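Local atomic coordinates of capsular polysaccharide export system protein KpsC (Thermosulfurimonas dismutans, PDB entry 6MGD), a protein that transfers Kdo in beta-2,7 linkage, probably from CMP-Kdo, while building the glycolipid anchor that carries Gram-negative capsular polysaccharide. Residues 264-270 with 280-286; 110-115 with 287-291. Numbering follows the deposited sequence.

Interaction 1: residues 264-270 with 280-286; sequences FYAGYGL and RNIKLSL
Two irregular loop segments pack here, burying 563 Å² between them: 264-270 precedes strand 272-273, and loop segment 280-286 comes after that strand. CA atoms come nearest at Gly267 with Arg280 (5.4 Å) and Tyr268 with Lys283 (4.7 Å). Arg280 lies extended (m, t, t) across the turn at 266-267. Its NH1 gives a very short hydrogen bond, 2.4 Å, to Ala266 O, and the same nitrogen also bonds Pro263 O, so one guanidinium reads two carbonyls of the loop. Gly267, at phi 83°, psi -6°, makes room for it: a CB there would lie 2.8 Å from Arg280 CD. Tyr268 (chi1 m) is sandwiched by aliphatic CH-pi contacts, with Arg280 CD 4.2 Å from the ring centroid over one face and Leu284 CD1 3.9 Å from it over the opposite face. In this protein, whose family belongs to the GT-B clan, the paired loops lie at the edge of the six-stranded parallel sheet, where 272-273 is the outermost strand and helix 286-296 follows. Backbone pairing is local: Leu284 N donates to Tyr268 O at 3.0 Å and 170°, while Tyr268 CA makes a CA-H...O contact with Ile282 O at 3.2 Å. Gly269, also of positive phi (77°), lets Lys283 fold over it; Lys283 NZ turns back to Leu284 O at 2.9 Å. Leu270 (m, t) sets CD2 3.2 Å from Leu284 O and CD1 4.4 Å from Leu286 CD1, just past Ser285, the N-cap of helix 286-296.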
loop_
_atom_site.group_PDB
_atom_site.type_symbol
_atom_site.label_atom_id
_atom_site.label_comp_id
_atom_site.label_asym_id
_atom_site.label_seq_id
_atom_site.Cartn_x
_atom_site.Cartn_y
_atom_site.Cartn_z
ATOM N N PHE A 264 0.941 3.288 -5.475
ATOM C CA PHE A 264 -0.009 2.525 -6.277
ATOM C C PHE A 264 -1.200 3.364 -6.720
ATOM O O PHE A 264 -1.844 3.021 -7.716
ATOM C CB PHE A 264 -0.484 1.288 -5.501
ATOM C CG PHE A 264 -1.504 1.578 -4.422
ATOM C CD1 PHE A 264 -1.105 1.813 -3.117
ATOM C CD2 PHE A 264 -2.864 1.582 -4.710
ATOM C CE1 PHE A 264 -2.041 2.068 -2.122
ATOM C CE2 PHE A 264 -3.803 1.840 -3.723
ATOM C CZ PHE A 264 -3.393 2.081 -2.427
ATOM N N TYR A 265 -1.505 4.446 -6.008
ATOM C CA TYR A 265 -2.627 5.309 -6.342
ATOM C C TYR A 265 -2.220 6.511 -7.184
ATOM O O TYR A 265 -3.068 7.357 -7.480
ATOM C CB TYR A 265 -3.335 5.780 -5.062
ATOM C CG TYR A 265 -2.408 6.334 -4.000
ATOM C CD1 TYR A 265 -1.813 5.497 -3.063
ATOM C CD2 TYR A 265 -2.129 7.694 -3.932
ATOM C CE1 TYR A 265 -0.965 5.995 -2.093
ATOM C CE2 TYR A 265 -1.282 8.201 -2.965
ATOM C CZ TYR A 265 -0.703 7.348 -2.048
ATOM O OH TYR A 265 0.142 7.846 -1.084
ATOM N N ALA A 266 -0.957 6.600 -7.585
ATOM C CA ALA A 266 -0.480 7.707 -8.398
ATOM C C ALA A 266 -0.616 7.386 -9.884
ATOM O O ALA A 266 -0.771 6.230 -10.285
ATOM C CB ALA A 266 0.976 8.035 -8.065
ATOM N N GLY A 267 -0.558 8.437 -10.700
ATOM C CA GLY A 267 -0.661 8.306 -12.135
ATOM C C GLY A 267 -2.068 8.227 -12.683
ATOM O O GLY A 267 -2.234 8.236 -13.909
ATOM N N TYR A 268 -3.087 8.157 -11.825
ATOM C CA TYR A 268 -4.470 8.003 -12.258
ATOM C C TYR A 268 -5.258 9.309 -12.195
ATOM O O TYR A 268 -6.491 9.285 -12.265
ATOM C CB TYR A 268 -5.168 6.926 -11.427
ATOM C CG TYR A 268 -4.525 5.561 -11.526
ATOM C CD1 TYR A 268 -4.583 4.830 -12.705
ATOM C CD2 TYR A 268 -3.869 5.001 -10.438
ATOM C CE1 TYR A 268 -3.999 3.581 -12.800
ATOM C CE2 TYR A 268 -3.281 3.752 -10.523
ATOM C CZ TYR A 268 -3.350 3.046 -11.707
ATOM O OH TYR A 268 -2.769 1.802 -11.799
ATOM N N GLY A 269 -4.574 10.445 -12.060
ATOM C CA GLY A 269 -5.221 11.738 -12.073
ATOM C C GLY A 269 -5.949 12.120 -10.805
ATOM O O GLY A 269 -6.420 13.261 -10.704
ATOM N N LEU A 270 -6.076 11.210 -9.839
ATOM C CA LEU A 270 -6.650 11.564 -8.548
ATOM C C LEU A 270 -5.680 12.355 -7.685
ATOM O O LEU A 270 -6.111 13.042 -6.754
ATOM C CB LEU A 270 -7.098 10.303 -7.805
ATOM C CG LEU A 270 -8.247 9.529 -8.451
ATOM C CD1 LEU A 270 -8.502 8.222 -7.715
ATOM C CD2 LEU A 270 -9.504 10.384 -8.489
ATOM N N ARG A 280 1.445 5.018 -16.788
ATOM C CA ARG A 280 0.032 5.168 -16.461
ATOM C C ARG A 280 -0.543 6.365 -17.206
ATOM O O ARG A 280 -0.062 7.491 -17.045
ATOM C CB ARG A 280 -0.164 5.320 -14.951
ATOM C CG ARG A 280 0.285 4.098 -14.163
ATOM C CD ARG A 280 0.129 4.295 -12.666
ATOM N NE ARG A 280 0.892 3.301 -11.913
ATOM C CZ ARG A 280 1.045 3.317 -10.593
ATOM N NH1 ARG A 280 0.486 4.278 -9.866
ATOM N NH2 ARG A 280 1.761 2.373 -9.995
ATOM N N ASN A 281 -1.575 6.115 -18.017
ATOM C CA ASN A 281 -2.266 7.153 -18.767
ATOM C C ASN A 281 -3.721 7.331 -18.367
ATOM O O ASN A 281 -4.319 8.353 -18.723
ATOM C CB ASN A 281 -2.221 6.851 -20.275
ATOM C CG ASN A 281 -0.820 6.575 -20.775
ATOM O OD1 ASN A 281 -0.281 5.487 -20.571
ATOM N ND2 ASN A 281 -0.227 7.555 -21.448
ATOM N N ILE A 282 -4.298 6.381 -17.641
ATOM C CA ILE A 282 -5.735 6.343 -17.399
ATOM C C ILE A 282 -6.102 7.317 -16.290
ATOM O O ILE A 282 -5.385 7.451 -15.289
ATOM C CB ILE A 282 -6.173 4.907 -17.057
ATOM C CG1 ILE A 282 -5.573 3.918 -18.062
ATOM C CG2 ILE A 282 -7.689 4.794 -17.038
ATOM C CD1 ILE A 282 -5.961 4.191 -19.507
ATOM N N LYS A 283 -7.222 8.012 -16.472
ATOM C CA LYS A 283 -7.803 8.874 -15.451
ATOM C C LYS A 283 -8.947 8.122 -14.779
ATOM O O LYS A 283 -9.918 7.745 -15.441
ATOM C CB LYS A 283 -8.297 10.187 -16.061
ATOM C CG LYS A 283 -9.036 11.098 -15.093
ATOM C CD LYS A 283 -8.099 11.651 -14.038
ATOM C CE LYS A 283 -8.826 12.562 -13.061
ATOM N NZ LYS A 283 -9.895 11.842 -12.313
ATOM N N LEU A 284 -8.825 7.895 -13.473
ATOM C CA LEU A 284 -9.793 7.111 -12.720
ATOM C C LEU A 284 -10.563 7.988 -11.741
ATOM O O LEU A 284 -10.139 9.093 -11.389
ATOM C CB LEU A 284 -9.103 5.977 -11.955
ATOM C CG LEU A 284 -8.497 4.825 -12.759
ATOM C CD1 LEU A 284 -7.830 3.831 -11.823
ATOM C CD2 LEU A 284 -9.560 4.138 -13.599
ATOM N N SER A 285 -11.709 7.476 -11.306
ATOM C CA SER A 285 -12.464 8.076 -10.218
ATOM C C SER A 285 -12.124 7.365 -8.913
ATOM O O SER A 285 -11.559 6.269 -8.902
ATOM C CB SER A 285 -13.969 8.007 -10.492
ATOM O OG SER A 285 -14.463 6.693 -10.302
ATOM N N LEU A 286 -12.473 8.011 -7.798
ATOM C CA LEU A 286 -12.170 7.429 -6.493
ATOM C C LEU A 286 -12.841 6.073 -6.314
ATOM O O LEU A 286 -12.284 5.188 -5.654
ATOM C CB LEU A 286 -12.593 8.388 -5.379
ATOM C CG LEU A 286 -12.184 7.991 -3.959
ATOM C CD1 LEU A 286 -10.673 7.900 -3.844
ATOM C CD2 LEU A 286 -12.745 8.967 -2.934
#

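Interaction 2: residues 110-115 with 287-291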
loop_
_atom_site.group_PDB
_atom_site.type_symbol
_atom_site.label_atom_id
_atom_site.label_comp_id
_atom_site.label_asym_id
_atom_site.label_seq_id
_atom_site.Cartn_x
_atom_site.Cartn_y
_atom_site.Cartn_z
ATOM N N LEU A 110 -6.889 -2.084 -12.785
ATOM C CA LEU A 110 -7.344 -0.714 -12.989
ATOM C C LEU A 110 -7.329 -0.318 -14.461
ATOM O O LEU A 110 -8.141 0.514 -14.882
ATOM C CB LEU A 110 -6.484 0.244 -12.164
ATOM C CG LEU A 110 -6.489 -0.030 -10.658
ATOM C CD1 LEU A 110 -5.500 0.869 -9.934
ATOM C CD2 LEU A 110 -7.893 0.135 -10.082
ATOM N N LEU A 111 -6.423 -0.894 -15.256
ATOM C CA LEU A 111 -6.386 -0.583 -16.683
ATOM C C LEU A 111 -7.536 -1.255 -17.422
ATOM O O LEU A 111 -8.233 -0.612 -18.216
ATOM C CB LEU A 111 -5.039 -1.000 -17.278
ATOM C CG LEU A 111 -4.915 -1.055 -18.806
ATOM C CD1 LEU A 111 -5.284 0.272 -19.454
ATOM C CD2 LEU A 111 -3.505 -1.461 -19.197
ATOM N N ALA A 112 -7.742 -2.553 -17.185
ATOM C CA ALA A 112 -8.883 -3.236 -17.788
ATOM C C ALA A 112 -10.198 -2.635 -17.312
ATOM O O ALA A 112 -11.175 -2.603 -18.071
ATOM C CB ALA A 112 -8.830 -4.732 -17.476
ATOM N N ARG A 113 -10.232 -2.154 -16.066
ATOM C CA ARG A 113 -11.319 -1.381 -15.468
ATOM C C ARG A 113 -12.715 -1.864 -15.849
ATOM O O ARG A 113 -13.631 -1.054 -16.019
ATOM C CB ARG A 113 -11.162 0.109 -15.812
ATOM C CG ARG A 113 -11.184 0.450 -17.297
ATOM C CD ARG A 113 -10.649 1.846 -17.564
ATOM N NE ARG A 113 -11.351 2.868 -16.794
ATOM C CZ ARG A 113 -11.387 4.155 -17.124
ATOM N NH1 ARG A 113 -10.770 4.578 -18.219
ATOM N NH2 ARG A 113 -12.049 5.018 -16.364
ATOM N N LYS A 114 -12.897 -3.177 -15.974
ATOM C CA LYS A 114 -14.234 -3.734 -16.175
ATOM C C LYS A 114 -14.954 -3.694 -14.834
ATOM O O LYS A 114 -14.969 -4.668 -14.083
ATOM C CB LYS A 114 -14.163 -5.149 -16.739
ATOM C CG LYS A 114 -12.750 -5.665 -16.970
ATOM C CD LYS A 114 -12.680 -6.665 -18.122
ATOM C CE LYS A 114 -13.538 -7.897 -17.869
ATOM N NZ LYS A 114 -14.904 -7.776 -18.455
ATOM N N PHE A 115 -15.550 -2.542 -14.524
ATOM C CA PHE A 115 -16.229 -2.315 -13.249
ATOM C C PHE A 115 -17.712 -2.087 -13.527
ATOM O O PHE A 115 -18.111 -0.994 -13.941
ATOM C CB PHE A 115 -15.618 -1.129 -12.506
ATOM C CG PHE A 115 -14.175 -1.325 -12.128
ATOM C CD1 PHE A 115 -13.681 -2.589 -11.842
ATOM C CD2 PHE A 115 -13.312 -0.244 -12.062
ATOM C CE1 PHE A 115 -12.352 -2.768 -11.495
ATOM C CE2 PHE A 115 -11.985 -0.415 -11.717
ATOM C CZ PHE A 115 -11.504 -1.679 -11.434
ATOM N N GLN A 287 -14.026 5.884 -6.902
ATOM C CA GLN A 287 -14.704 4.596 -6.795
ATOM C C GLN A 287 -13.983 3.521 -7.596
ATOM O O GLN A 287 -13.870 2.375 -7.144
ATOM C CB GLN A 287 -16.155 4.730 -7.257
ATOM C CG GLN A 287 -16.988 5.665 -6.401
ATOM C CD GLN A 287 -18.313 6.009 -7.044
ATOM O OE1 GLN A 287 -18.724 5.381 -8.021
ATOM N NE2 GLN A 287 -18.989 7.016 -6.505
ATOM N N GLU A 288 -13.495 3.864 -8.791
ATOM C CA GLU A 288 -12.721 2.903 -9.570
ATOM C C GLU A 288 -11.462 2.484 -8.822
ATOM O O GLU A 288 -11.119 1.297 -8.786
ATOM C CB GLU A 288 -12.367 3.494 -10.937
ATOM C CG GLU A 288 -13.569 3.962 -11.746
ATOM C CD GLU A 288 -13.183 4.525 -13.102
ATOM O OE1 GLU A 288 -12.981 3.729 -14.044
ATOM O OE2 GLU A 288 -13.075 5.763 -13.224
ATOM N N LEU A 289 -10.772 3.447 -8.205
ATOM C CA LEU A 289 -9.581 3.133 -7.421
ATOM C C LEU A 289 -9.924 2.213 -6.255
ATOM O O LEU A 289 -9.262 1.192 -6.037
ATOM C CB LEU A 289 -8.939 4.426 -6.914
ATOM C CG LEU A 289 -7.414 4.529 -6.774
ATOM C CD1 LEU A 289 -7.042 5.489 -5.646
ATOM C CD2 LEU A 289 -6.742 3.175 -6.576
ATOM N N VAL A 290 -10.966 2.560 -5.498
ATOM C CA VAL A 290 -11.339 1.775 -4.325
ATOM C C VAL A 290 -11.813 0.385 -4.735
ATOM O O VAL A 290 -11.409 -0.622 -4.139
ATOM C CB VAL A 290 -12.402 2.528 -3.504
ATOM C CG1 VAL A 290 -13.047 1.604 -2.478
ATOM C CG2 VAL A 290 -11.772 3.735 -2.822
ATOM N N ALA A 291 -12.668 0.305 -5.759
ATOM C CA ALA A 291 -13.154 -0.994 -6.217
ATOM C C ALA A 291 -12.011 -1.902 -6.649
ATOM O O ALA A 291 -12.091 -3.123 -6.477
ATOM C CB ALA A 291 -14.147 -0.813 -7.363
#
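A capping box opens helix 286-296, and its Glu288 also pairs with Arg113: here the C-terminal end of helix 105-112 and the loop after it pack on the N-terminal part of helix 286-296. In the box, the side chain of the N-cap Ser285 caps a backbone N in the first turn, while Glu288 OE2 accepts the backbone N of Ser285. Helix 105-112 stops at Arg113, whose positive phi (40°) takes the chain out of the helix; Lys114 then centres an inverse gamma turn that brings Phe115 round to the same partner. Glu288 OE1 receives Arg113 NH2 at 2.8 Å, in a salt bridge lying near the guanidinium plane, and Arg113 NE adds a weak bond of 3.3 Å to the same OE1. Apolar groups pack beside it, against the CB and backbone carbonyl of Glu288: Phe115 CE2 is 4.0 Å from Glu288 CB and 3.5 Å from Glu288 O, and Leu110 CD2 is 3.7 Å from Glu288 O. Leu110 CD1 is 4.3 Å from Leu289 CD2. With one oxygen paired to Arg113 and the other to its own helix N terminus, the single carboxylate couples helix capping to an ion pair with the turn that follows helix 105-112.

From the N terminus, the chain first runs through five strands of the mixed sheet and reaches helix 105-112 and the turn to Phe115. It then builds the parallel sheet before helix 286-296 returns to that turn, so interaction 2 closes a loop with 171 residues between its segments; the last mixed-sheet strand, 298-300, follows that helix. Interaction 1 is nested inside this loop, closing a short loop of nine residues around edge strand 272-273. Segment 280-286 runs directly into 287-291, and the two contacts touch: Tyr268 OH lies 3.4 Å from Leu110 CD1, and Ile282 CG2 lies 3.3 Å from Arg113 NH1. Together they connect the edge of the parallel sheet with helices 105-112 and 286-296.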